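Local atomic coordinates of FdxN element excision controlling factor protein (PDB entry 2OKF), a protein that probably takes part, as an XisH-family protein, in excision of the fdxN element and may bind nucleic acid. Residues A[48-52]-A[53-57]. Numbering follows the deposited sequence. Where two conformers were deposited one is given.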
loop_
_atom_site.group_PDB
_atom_site.type_symbol
_atom_site.label_atom_id
_atom_site.label_comp_id
_atom_site.label_asym_id
_atom_site.label_seq_id
_atom_site.Cartn_x
_atom_site.Cartn_y
_atom_site.Cartn_z
ATOM N N ALA A 48 -9.260 7.563 -16.290
ATOM C CA ALA A 48 -9.183 6.576 -17.366
ATOM C C ALA A 48 -8.935 7.376 -18.649
ATOM O O ALA A 48 -9.600 8.390 -18.900
ATOM C CB ALA A 48 -10.457 5.815 -17.520
ATOM N N ALA A 49 -8.004 6.917 -19.480
ATOM C CA ALA A 49 -7.725 7.594 -20.723
ATOM C C ALA A 49 -7.306 6.592 -21.744
ATOM O O ALA A 49 -6.981 5.433 -21.430
ATOM C CB ALA A 49 -6.621 8.645 -20.538
ATOM N N GLU A 50 -7.344 7.032 -22.998
ATOM C CA GLU A 50 -6.889 6.163 -24.062
ATOM C C GLU A 50 -6.320 6.924 -25.219
ATOM O O GLU A 50 -6.586 8.104 -25.369
ATOM C CB GLU A 50 -8.000 5.222 -24.540
ATOM C CG GLU A 50 -9.129 5.863 -25.186
ATOM C CD GLU A 50 -10.113 4.783 -25.631
ATOM O OE1 GLU A 50 -10.805 4.220 -24.760
ATOM O OE2 GLU A 50 -10.179 4.486 -26.853
ATOM N N ARG A 51 -5.480 6.249 -26.005
ATOM C CA ARG A 51 -4.888 6.872 -27.186
ATOM C C ARG A 51 -4.571 5.784 -28.185
ATOM O O ARG A 51 -3.825 4.853 -27.859
ATOM C CB ARG A 51 -3.610 7.626 -26.778
ATOM C CG ARG A 51 -3.060 8.562 -27.866
ATOM C CD ARG A 51 -1.854 9.348 -27.336
ATOM N NE ARG A 51 -0.733 8.438 -27.129
ATOM C CZ ARG A 51 0.525 8.826 -27.003
ATOM N NH1 ARG A 51 0.843 10.142 -27.050
ATOM N NH2 ARG A 51 1.440 7.903 -26.852
ATOM N N GLN A 52 -5.104 5.927 -29.399
ATOM C CA GLN A 52 -4.882 4.944 -30.442
ATOM C C GLN A 52 -5.163 3.539 -29.912
ATOM O O GLN A 52 -4.375 2.608 -30.105
ATOM C CB GLN A 52 -3.448 5.083 -30.951
ATOM C CG GLN A 52 -3.251 4.640 -32.391
ATOM C CD GLN A 52 -1.861 4.968 -32.896
ATOM O OE1 GLN A 52 -0.916 5.040 -32.111
ATOM N NE2 GLN A 52 -1.728 5.140 -34.208
ATOM N N GLY A 53 -6.274 3.405 -29.208
ATOM C CA GLY A 53 -6.654 2.118 -28.643
ATOM C C GLY A 53 -5.935 1.602 -27.416
ATOM O O GLY A 53 -6.375 0.593 -26.862
ATOM N N GLN A 54 -4.838 2.265 -27.009
ATOM C CA GLN A 54 -4.103 1.871 -25.805
ATOM C C GLN A 54 -4.808 2.531 -24.628
ATOM O O GLN A 54 -4.997 3.720 -24.608
ATOM C CB GLN A 54 -2.633 2.270 -25.877
ATOM C CG GLN A 54 -1.976 1.855 -27.201
ATOM C CD GLN A 54 -2.333 0.440 -27.628
ATOM O OE1 GLN A 54 -2.817 0.215 -28.746
ATOM N NE2 GLN A 54 -2.128 -0.514 -26.741
ATOM N N LYS A 55 -5.229 1.705 -23.667
ATOM C CA LYS A 55 -6.003 2.152 -22.492
ATOM C C LYS A 55 -5.158 2.198 -21.246
ATOM O O LYS A 55 -4.361 1.304 -20.981
ATOM C CB LYS A 55 -7.174 1.167 -22.243
ATOM C CG LYS A 55 -8.237 1.171 -23.332
ATOM C CD LYS A 55 -9.315 0.114 -23.046
ATOM C CE LYS A 55 -10.350 0.084 -24.144
ATOM N NZ LYS A 55 -11.288 -1.052 -23.971
ATOM N N ILE A 56 -5.333 3.259 -20.474
ATOM C CA ILE A 56 -4.619 3.461 -19.219
ATOM C C ILE A 56 -5.537 3.942 -18.103
ATOM O O ILE A 56 -6.627 4.430 -18.342
ATOM C CB ILE A 56 -3.434 4.453 -19.352
ATOM C CG1 ILE A 56 -3.939 5.866 -19.618
ATOM C CG2 ILE A 56 -2.499 3.998 -20.445
ATOM C CD1 ILE A 56 -2.855 6.897 -19.594
ATOM N N ALA A 57 -5.060 3.746 -16.872
ATOM C CA ALA A 57 -5.673 4.303 -15.680
ATOM C C ALA A 57 -4.545 5.010 -14.953
ATOM O O ALA A 57 -3.431 4.531 -14.930
ATOM C CB ALA A 57 -6.287 3.221 -14.786
HETATM O O HOH W 1 -8.390 5.248 -28.714
#
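A beta hairpin with a two-residue loop, Gln52-Gly53, in a type I' turn joins strands 47-51 and 54-60, neighbours in the central mixed sheet. Ala49 and Ile56 form a hydrogen-bonded antiparallel pair. Ile56 N donates to Ala49 O at 2.9 Å, nearly straight at 171°. Ala49 N returns a bond to Ile56 O at 3.1 Å. Arg51 and Gln54 form the second such pair and close the turn. Arg51 N donates to Gln54 O and Gln54 N to Arg51 O, both at 2.9 Å. Gln52 and Gly53, both with positive phi, fill the two corners.

On the face of Ala49 and Ile56, the Ile56 CG1 branch leans across to Ala49 CB at 4.0 Å. Its chi1 of 68° sets CG1 between the backbone N and carbonyl carbon. Trp21 and Tyr97 also touch Ile56, and Ile23 touches Ala49.

Glu50 and Lys55 face each other in a non-hydrogen-bonded pair on the other face. Glu50 CB sits 3.4 Å from Gln54 O. The same oxygen receives a CA-H...O contact from Glu50 CA. The Glu50 carboxylate and Lys55 ammonium do not touch: OE1 and NZ are 5.4 Å apart. Opposite charges at that separation could attract weakly, but no salt bridge forms. A water links Glu50 to the turn, donating to Glu50 OE2 at 2.7 Å and accepting from Gly53 N.

At the exposed end, Arg51 starts on the face of Ala49 and Ile56, and its NH1 hydrogen-bonds to the backbone O of Asp19. The two bonded pairs thus fix the strand register, and the water gives the Gly53 N-H a partner in the turn. The small apolar contact lies toward the buried end, while the polar groups gather near the solvent-facing turn.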